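Local coordinates for TraM protein (PDB 3WZ3), which probably forms part of the inner-membrane complex of a type IVB secretion system of plasmid R64, this being the protein's periplasmic part, at residues Glu43-Ala46 with Gly47-Asn50; Ala54-Ile57 with Leu58-Lys62. All coordinates share one frame; numbering follows the deposited sequence.

Contact 1 (Glu43-Ala46 with Gly47-Asn50); sequences EGFA and GYVN
F45 and Y48, one turn apart on helix 42-54, meet as a T-shaped pair: Y48 turns the edge of its ring to one face of F45. The planes stand at 79° and the centroids are 5.6 Å apart. The closest pair is Y48 CD2 and F45 CE1, at 3.9 Å, so the tyrosine meets the phenylalanine ring near its rim and not over its centre, while CE1 lies near the plane of the tyrosine ring. V49 reaches the same phenylalanine obliquely through CG2, 4.0 Å from F45 CD2. The two aromatic side chains lie side by side, three residues apart and both with CG anti to the backbone N (chi1 -159° in F45, 173° in Y48); in V49 it is CG1 that takes this place, leaving CG2 beside its own N and 3.5 Å from F45 O. In the backbone, V49 N gives F45 O a nearly straight bond of 2.9 Å, and N50 N bonds A46 O in the same way. G44 O receives weaker bonds from G47 N and Y48 N. Outside the pair, I33 of helix 29-35 touches both side chains, and F22 makes a further edge-to-face contact with Y48. The buried Y48 thus has its ring edge covered by the partly exposed F45, and its hydroxyl is satisfied by a hydrogen bond to the main-chain A21 O.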
loop_
_atom_site.group_PDB
_atom_site.type_symbol
_atom_site.label_atom_id
_atom_site.label_comp_id
_atom_site.label_asym_id
_atom_site.label_seq_id
_atom_site.Cartn_x
_atom_site.Cartn_y
_atom_site.Cartn_z
ATOM N N GLU A 43 2.012 -11.727 5.002
ATOM C CA GLU A 43 0.597 -11.504 5.319
ATOM C C GLU A 43 0.131 -10.103 4.913
ATOM O O GLU A 43 -1.006 -9.922 4.450
ATOM C CB GLU A 43 0.316 -11.711 6.802
ATOM C CG GLU A 43 -1.170 -11.752 7.100
ATOM C CD GLU A 43 -1.825 -13.049 6.639
ATOM O OE1 GLU A 43 -1.084 -14.016 6.380
ATOM O OE2 GLU A 43 -3.077 -13.108 6.547
ATOM N N GLY A 44 0.993 -9.107 5.068
ATOM C CA GLY A 44 0.666 -7.765 4.646
ATOM C C GLY A 44 0.473 -7.713 3.138
ATOM O O GLY A 44 -0.458 -7.083 2.628
ATOM N N PHE A 45 1.368 -8.386 2.419
ATOM C CA PHE A 45 1.324 -8.377 0.965
ATOM C C PHE A 45 0.018 -9.018 0.463
ATOM O O PHE A 45 -0.534 -8.595 -0.550
ATOM C CB PHE A 45 2.567 -9.103 0.425
ATOM C CG PHE A 45 2.928 -8.753 -0.998
ATOM C CD1 PHE A 45 3.658 -7.610 -1.296
ATOM C CD2 PHE A 45 2.577 -9.606 -2.034
ATOM C CE1 PHE A 45 4.009 -7.313 -2.625
ATOM C CE2 PHE A 45 2.920 -9.305 -3.348
ATOM C CZ PHE A 45 3.637 -8.168 -3.638
ATOM N N ALA A 46 -0.474 -10.021 1.177
ATOM C CA ALA A 46 -1.762 -10.609 0.825
ATOM C C ALA A 46 -2.882 -9.586 0.837
ATOM O O ALA A 46 -3.806 -9.670 0.014
ATOM C CB ALA A 46 -2.090 -11.753 1.769
ATOM N N GLY A 47 -2.836 -8.621 1.755
ATOM C CA GLY A 47 -3.843 -7.574 1.778
ATOM C C GLY A 47 -3.756 -6.656 0.571
ATOM O O GLY A 47 -4.785 -6.184 0.073
ATOM N N TYR A 48 -2.544 -6.393 0.101
ATOM C CA TYR A 48 -2.354 -5.640 -1.143
ATOM C C TYR A 48 -2.926 -6.428 -2.336
ATOM O O TYR A 48 -3.646 -5.879 -3.156
ATOM C CB TYR A 48 -0.856 -5.364 -1.316
ATOM C CG TYR A 48 -0.402 -4.739 -2.615
ATOM C CD1 TYR A 48 -1.086 -3.673 -3.177
ATOM C CD2 TYR A 48 0.774 -5.155 -3.218
ATOM C CE1 TYR A 48 -0.646 -3.077 -4.342
ATOM C CE2 TYR A 48 1.232 -4.556 -4.400
ATOM C CZ TYR A 48 0.503 -3.520 -4.947
ATOM O OH TYR A 48 0.939 -2.914 -6.107
ATOM N N VAL A 49 -2.619 -7.721 -2.423
ATOM C CA VAL A 49 -3.128 -8.541 -3.514
ATOM C C VAL A 49 -4.658 -8.558 -3.479
ATOM O O VAL A 49 -5.302 -8.439 -4.526
ATOM C CB VAL A 49 -2.545 -9.973 -3.441
ATOM C CG1 VAL A 49 -3.263 -10.904 -4.443
ATOM C CG2 VAL A 49 -1.037 -9.957 -3.690
ATOM N N ASN A 50 -5.248 -8.688 -2.291
ATOM C CA ASN A 50 -6.702 -8.605 -2.144
ATOM C C ASN A 50 -7.269 -7.281 -2.646
ATOM O O ASN A 50 -8.313 -7.280 -3.320
ATOM C CB ASN A 50 -7.122 -8.838 -0.690
ATOM C CG ASN A 50 -8.633 -8.991 -0.536
ATOM O OD1 ASN A 50 -9.229 -9.899 -1.108
ATOM N ND2 ASN A 50 -9.245 -8.107 0.238
#

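Contact 2 (Ala54-Ile57 with Leu58-Lys62); sequences ASNI and LETIK
N56 bends over the first turn of helix 57-64 and meets E59 and T60 there. With chi1 at -160° the amide swings away from its own N, from CB toward the helix. At CG the branches divide. OD1 lies 3.4 Å from E59 CB and accepts from two waters, one of which takes the E59 N-H while the other also makes a weak bond to E59 OE1. ND2 gives E59 OE2 a straight but long bond of 3.3 Å; the oxygen lies in the amide plane, yet the donor approaches from above the carboxylate, the two planes being 80° apart. N56 thus occupies the N-cap position but makes no direct capping bond, a water bridging OD1 to E59 N instead. N56 O is gripped twice, by T60 OG1 at 2.8 Å and by T60 N at 3.2 Å, from opposite faces of its carbonyl plane. One residue on, I61 N bonds I57 O at 2.8 Å, and I57 CG2 touches I61 CD1 at 3.5 Å. The positive phi of N56 (51°) makes it the C' residue of the Schellman motif ending helix 42-54, with I57 N bonded to L52 O and N56 N to Q53 O. I57, T60 and I61 touch L100 of strand 88-101, while L58 and I61 touch Y29 of helix 29-35.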
loop_
_atom_site.group_PDB
_atom_site.type_symbol
_atom_site.label_atom_id
_atom_site.label_comp_id
_atom_site.label_asym_id
_atom_site.label_seq_id
_atom_site.Cartn_x
_atom_site.Cartn_y
_atom_site.Cartn_z
ATOM N N ALA A 54 -9.952 -6.812 -5.616
ATOM C CA ALA A 54 -11.287 -6.291 -5.330
ATOM C C ALA A 54 -11.711 -5.235 -6.342
ATOM O O ALA A 54 -12.911 -5.039 -6.552
ATOM C CB ALA A 54 -11.350 -5.742 -3.916
ATOM N N SER A 55 -10.737 -4.543 -6.930
ATOM C CA SER A 55 -11.009 -3.582 -8.005
ATOM C C SER A 55 -10.681 -4.113 -9.400
ATOM O O SER A 55 -10.641 -3.341 -10.357
ATOM C CB SER A 55 -10.254 -2.272 -7.762
ATOM O OG SER A 55 -10.797 -1.580 -6.640
ATOM N N ASN A 56 -10.440 -5.418 -9.501
ATOM C CA ASN A 56 -10.115 -6.056 -10.773
ATOM C C ASN A 56 -8.981 -5.340 -11.496
ATOM O O ASN A 56 -8.975 -5.224 -12.726
ATOM C CB ASN A 56 -11.350 -6.129 -11.673
ATOM C CG ASN A 56 -11.205 -7.170 -12.741
ATOM O OD1 ASN A 56 -10.517 -8.178 -12.550
ATOM N ND2 ASN A 56 -11.839 -6.932 -13.888
ATOM N N ILE A 57 -7.990 -4.878 -10.737
ATOM C CA ILE A 57 -6.913 -4.076 -11.323
ATOM C C ILE A 57 -6.029 -4.810 -12.314
ATOM O O ILE A 57 -5.813 -4.318 -13.417
ATOM C CB ILE A 57 -6.018 -3.485 -10.211
ATOM C CG1 ILE A 57 -6.827 -2.543 -9.332
ATOM C CG2 ILE A 57 -4.775 -2.811 -10.798
ATOM C CD1 ILE A 57 -7.432 -1.415 -10.085
ATOM N N LEU A 58 -5.498 -5.963 -11.928
ATOM C CA LEU A 58 -4.500 -6.625 -12.756
ATOM C C LEU A 58 -5.087 -7.066 -14.082
ATOM O O LEU A 58 -4.448 -6.917 -15.114
ATOM C CB LEU A 58 -3.885 -7.816 -12.018
ATOM C CG LEU A 58 -3.113 -7.426 -10.761
ATOM C CD1 LEU A 58 -2.520 -8.690 -10.165
ATOM C CD2 LEU A 58 -2.044 -6.415 -11.107
ATOM N N GLU A 59 -6.301 -7.607 -14.050
ATOM C CA GLU A 59 -6.933 -8.042 -15.285
ATOM C C GLU A 59 -7.223 -6.865 -16.189
ATOM O O GLU A 59 -7.064 -6.962 -17.399
ATOM C CB GLU A 59 -8.233 -8.801 -15.008
ATOM C CG GLU A 59 -8.991 -9.130 -16.285
ATOM C CD GLU A 59 -10.317 -9.821 -16.034
ATOM O OE1 GLU A 59 -10.297 -11.018 -15.673
ATOM O OE2 GLU A 59 -11.378 -9.170 -16.211
ATOM N N THR A 60 -7.641 -5.741 -15.615
ATOM C CA THR A 60 -7.945 -4.560 -16.421
ATOM C C THR A 60 -6.673 -3.944 -17.005
ATOM O O THR A 60 -6.641 -3.555 -18.175
ATOM C CB THR A 60 -8.725 -3.509 -15.620
ATOM O OG1 THR A 60 -9.913 -4.104 -15.084
ATOM C CG2 THR A 60 -9.110 -2.323 -16.521
ATOM N N ILE A 61 -5.616 -3.859 -16.205
ATOM C CA ILE A 61 -4.335 -3.376 -16.702
ATOM C C ILE A 61 -3.881 -4.239 -17.873
ATOM O O ILE A 61 -3.495 -3.709 -18.926
ATOM C CB ILE A 61 -3.264 -3.364 -15.595
ATOM C CG1 ILE A 61 -3.542 -2.229 -14.606
ATOM C CG2 ILE A 61 -1.880 -3.166 -16.212
ATOM C CD1 ILE A 61 -2.541 -2.169 -13.450
ATOM N N LYS A 62 -3.939 -5.554 -17.705
ATOM C CA LYS A 62 -3.446 -6.464 -18.744
ATOM C C LYS A 62 -4.307 -6.440 -20.001
ATOM O O LYS A 62 -3.791 -6.324 -21.115
ATOM C CB LYS A 62 -3.362 -7.896 -18.217
ATOM C CG LYS A 62 -2.867 -8.906 -19.247
ATOM C CD LYS A 62 -2.882 -10.307 -18.662
ATOM C CE LYS A 62 -2.365 -11.332 -19.661
ATOM N NZ LYS A 62 -3.175 -11.329 -20.912
HETATM O O HOH W 1 -7.846 -8.616 -11.753
HETATM O O HOH W 2 -11.427 -10.859 -13.236
#

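Contacts 1 and 2 follow in series along the chain, their centres about 15 Å apart: residues 43-50 form the early turns of helix 42-54, and residues 54-62 carry the chain from its end into helix 57-64. They meet through the helix backbone, where N50 O lies 2.9 Å from A54 N, and they share a neighbour, since I33 of helix 29-35 meets F45 and Y48 of contact 1 and L58 of contact 2. L24 is likewise touched by Y48 and by I61. Contact 1 lies about 9 Å from the centre of the chain and contact 2 about 16 Å, so contact 2 is the more peripheral. Helices combined with a four-stranded antiparallel sheet are consistent with the NTF2-like clan.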